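Local coordinates for ribosomal RNA small subunit methyltransferase E (Neisseria gonorrhoeae, PDB 5VM8), which probably transfers a methyl group from S-adenosyl methionine to a uridine of 16S ribosomal RNA, as a trefoil-knotted methyltransferase of the SPOUT class, at residues 209-212 and 213-217; 101-104 and 105-108. One frame throughout, in Å; residues are numbered along the deposited sequence.

Contact 1 of 2, residues 209-212 and 213-217; sequences EEQQ and AFEAG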
# COMPACT_ATOMS: atom_id res chain seq x y z
N GLU A 209 -16.52 18.62 4.73
CA GLU A 209 -15.41 17.69 4.91
C GLU A 209 -14.08 18.42 4.93
O GLU A 209 -13.17 18.04 5.68
CB GLU A 209 -15.43 16.61 3.82
CG GLU A 209 -16.50 15.53 4.02
CD GLU A 209 -16.55 14.52 2.89
OE1 GLU A 209 -16.41 14.91 1.71
OE2 GLU A 209 -16.68 13.31 3.18
N GLU A 210 -13.93 19.47 4.12
CA GLU A 210 -12.70 20.25 4.14
C GLU A 210 -12.54 20.99 5.46
O GLU A 210 -11.44 21.01 6.03
CB GLU A 210 -12.69 21.23 2.97
CG GLU A 210 -12.62 20.53 1.62
CD GLU A 210 -12.59 21.52 0.46
OE1 GLU A 210 -11.72 21.37 -0.42
OE2 GLU A 210 -13.45 22.44 0.44
N GLN A 211 -13.63 21.60 5.94
CA GLN A 211 -13.60 22.26 7.24
C GLN A 211 -13.17 21.31 8.34
O GLN A 211 -12.35 21.66 9.19
CB GLN A 211 -14.96 22.86 7.56
CG GLN A 211 -15.07 24.32 7.21
CD GLN A 211 -14.18 25.20 8.06
OE1 GLN A 211 -13.73 26.24 7.60
NE2 GLN A 211 -13.96 24.81 9.31
N GLN A 212 -13.72 20.09 8.35
CA GLN A 212 -13.35 19.16 9.40
C GLN A 212 -11.86 18.86 9.36
O GLN A 212 -11.20 18.86 10.40
CB GLN A 212 -14.19 17.88 9.28
CG GLN A 212 -15.59 18.03 9.90
CD GLN A 212 -16.65 17.11 9.29
OE1 GLN A 212 -16.35 16.01 8.82
NE2 GLN A 212 -17.91 17.55 9.33
N ALA A 213 -11.31 18.66 8.16
CA ALA A 213 -9.88 18.42 8.00
C ALA A 213 -9.08 19.62 8.44
O ALA A 213 -8.11 19.48 9.20
CB ALA A 213 -9.57 18.04 6.54
N PHE A 214 -9.50 20.82 8.05
CA PHE A 214 -8.82 22.04 8.50
C PHE A 214 -8.83 22.13 10.03
O PHE A 214 -7.80 22.45 10.66
CB PHE A 214 -9.51 23.25 7.85
CG PHE A 214 -8.90 24.59 8.22
CD1 PHE A 214 -9.13 25.18 9.45
CD2 PHE A 214 -8.12 25.28 7.30
CE1 PHE A 214 -8.57 26.40 9.77
CE2 PHE A 214 -7.56 26.51 7.61
CZ PHE A 214 -7.79 27.07 8.84
N GLU A 215 -9.98 21.86 10.66
CA GLU A 215 -10.05 21.87 12.12
C GLU A 215 -9.25 20.72 12.75
O GLU A 215 -8.75 20.86 13.87
CB GLU A 215 -11.51 21.82 12.56
CG GLU A 215 -12.28 23.10 12.26
CD GLU A 215 -13.76 22.91 12.39
OE1 GLU A 215 -14.18 21.77 12.70
OE2 GLU A 215 -14.51 23.89 12.20
N ALA A 216 -9.14 19.58 12.09
CA ALA A 216 -8.29 18.50 12.60
C ALA A 216 -6.80 18.77 12.40
O ALA A 216 -5.98 17.89 12.68
CB ALA A 216 -8.64 17.17 11.94
N GLY A 217 -6.43 19.95 11.91
CA GLY A 217 -5.03 20.29 11.73
C GLY A 217 -4.42 19.89 10.41
O GLY A 217 -3.20 19.90 10.28

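Contact 2 of 2, residues 101-104 and 105-108; sequences LQKS and VELG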
# COMPACT_ATOMS: atom_id res chain seq x y z
N LEU A 101 -4.21 1.82 -5.29
CA LEU A 101 -3.63 0.88 -4.34
C LEU A 101 -2.34 0.27 -4.89
O LEU A 101 -1.34 0.15 -4.17
CB LEU A 101 -4.66 -0.19 -3.98
CG LEU A 101 -5.76 0.30 -3.03
CD1 LEU A 101 -6.96 -0.63 -3.00
CD2 LEU A 101 -5.21 0.44 -1.61
N GLN A 102 -2.36 -0.16 -6.15
CA GLN A 102 -1.19 -0.83 -6.71
C GLN A 102 -0.00 0.12 -6.84
O GLN A 102 1.11 -0.20 -6.40
CB GLN A 102 -1.53 -1.44 -8.06
CG GLN A 102 -0.30 -2.06 -8.75
CD GLN A 102 -0.64 -2.62 -10.11
OE1 GLN A 102 -0.68 -1.90 -11.11
NE2 GLN A 102 -0.93 -3.91 -10.16
N LYS A 103 -0.21 1.30 -7.45
CA LYS A 103 0.93 2.17 -7.75
C LYS A 103 1.47 2.82 -6.48
O LYS A 103 2.68 3.07 -6.39
CB LYS A 103 0.57 3.22 -8.79
CG LYS A 103 0.74 2.74 -10.23
CD LYS A 103 -0.14 1.53 -10.49
CE LYS A 103 -0.07 1.05 -11.90
NZ LYS A 103 1.07 0.09 -12.02
N SER A 104 0.60 3.09 -5.50
CA SER A 104 1.06 3.67 -4.26
C SER A 104 1.98 2.71 -3.51
O SER A 104 2.91 3.15 -2.81
CB SER A 104 -0.16 4.12 -3.42
OG SER A 104 -0.70 3.09 -2.62
N VAL A 105 1.74 1.40 -3.65
CA VAL A 105 2.64 0.38 -3.09
C VAL A 105 3.97 0.38 -3.84
O VAL A 105 5.04 0.31 -3.23
CB VAL A 105 1.97 -1.01 -3.12
CG1 VAL A 105 2.98 -2.09 -2.75
CG2 VAL A 105 0.76 -1.04 -2.16
N GLU A 106 3.94 0.43 -5.18
CA GLU A 106 5.18 0.53 -5.93
C GLU A 106 5.96 1.76 -5.51
O GLU A 106 7.20 1.73 -5.48
CB GLU A 106 4.94 0.58 -7.44
CG GLU A 106 4.31 -0.67 -8.05
CD GLU A 106 3.86 -0.42 -9.50
OE1 GLU A 106 4.59 0.27 -10.25
OE2 GLU A 106 2.75 -0.82 -9.87
N LEU A 107 5.27 2.86 -5.19
CA LEU A 107 5.92 4.10 -4.80
C LEU A 107 6.27 4.14 -3.32
O LEU A 107 6.75 5.17 -2.85
CB LEU A 107 5.05 5.29 -5.17
CG LEU A 107 4.79 5.38 -6.67
CD1 LEU A 107 3.64 6.31 -6.98
CD2 LEU A 107 6.06 5.86 -7.41
N GLY A 108 6.03 3.07 -2.58
CA GLY A 108 6.59 2.91 -1.26
C GLY A 108 5.71 3.34 -0.10
O GLY A 108 6.23 3.50 1.01

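Contact 1 of 2, residues 209-212 and 213-217
The amide of Q211 and the carboxylate of E215, one helical turn apart, are turned 68° against each other, and NE2 of Q211 stands 3.1 Å from OE2 of E215. At the other end of the amide, OE1 makes a weak hydrogen bond with NH1 of R181. That arginine also supplies a cation-pi partner for the ring of F214, which is swung away from residues 209-212 because CG lies anti to the backbone N (chi1 -179°); toward the preceding turn F214 offers CB, 3.5 Å from O of E210. Q211 reaches E215 through a bend at chi2 (-67°), whereas the chain of E215 runs extended beyond CG and passes just beyond the carbonyl oxygen of Q211, 3.4 Å from its CG.

Beneath the side chains run the i to i+4 bonds of the last turns of helix 207-215. N of F214 to O of E210 and N of E215 to O of Q211 both measure 2.8 Å and are nearly straight; N of A213 to O of E209 is longer, at 3.2 Å. The bond from N of A216 to O of Q212, 2.8 Å, is more bent. G217 then leaves helical angles with positive phi, and its N bonds O of F214 at 3.1 Å, closing the helix in a Schellman motif.

Two glutamates tie the helix to the surrounding loops: the carboxylate of E209 accepts from the backbone N of T206 and of E118, and OE1 of E210 is bonded by S178 and N180. Q212 and A213 pack on Y161 of helix 161-165, with Y161 OH also bonded to O of E209, and beyond G217 the chain enters strand 219-222 of the parallel sheet.

Contact 2 of 2, residues 101-104 and 105-108
A salt bridge within the last turns of helix 94-106 joins K103 to E106, at the point where the helix of a beta-alpha-beta unit ends and the chain turns toward strand 111-116. NZ of K103 lies 2.9 Å from OE2 of E106, which accepts through its syn lone pair. The two side chains run alongside each other, pointing the same way; K103 brings its ammonium back by bending at chi2 (60°) and chi4 (87°). The same NZ donates to OE1 of Q102 at 2.8 Å, 32° from the plane of that amide, so one ammonium links two acceptors, and OE2 of E106 also rests 3.5 Å from CG of Q102. The positive charge of K103 probably helps keep E106 ionised.

The helix closes in a Schellman motif: G108 takes positive phi, and its N bonds O of V105 at 3.0 Å. Ahead of it, N of L107 bonds O of K103 at 2.9 Å and N of E106 bonds O of Q102, while V105 N makes only weak bonds, to O of L101 and O of Q102. Aliphatic groups lie close to these carbonyls, with CG of L107 3.1 Å from O of K103.

The apolar side of the helix packs on its neighbours. L101 packs on W136 and V105 on V140 and A143 of helix 128-147, S104 and L107 meet I238 of helix 232-244, and L101 and S104 touch I112 of strand 111-116. R149 bonds O of V105, and Q242 bonds O of L107.

How the contacts relate
Contact 2 comes first along the chain and contact 1 follows, both inside the SPOUT methyltransferase domain and each at the C-terminal end of its helix, closed by a Schellman glycine. Their centres are 26 Å apart and their nearest atoms about 18 Å, so they do not touch. The parallel seven-stranded sheet connects them: helix 94-106 links neighbouring strands 85-90 and 111-116, whereas helix 207-215 comes between strands 195-199 and 219-222, which have strand 173-177 between them in the sheet. The centre of contact 2 lies about 6 Å from the centre of the folded chain, that of contact 1 about 24 Å from it; the two glycine-ended turns thus redirect the chain at separate places in one domain.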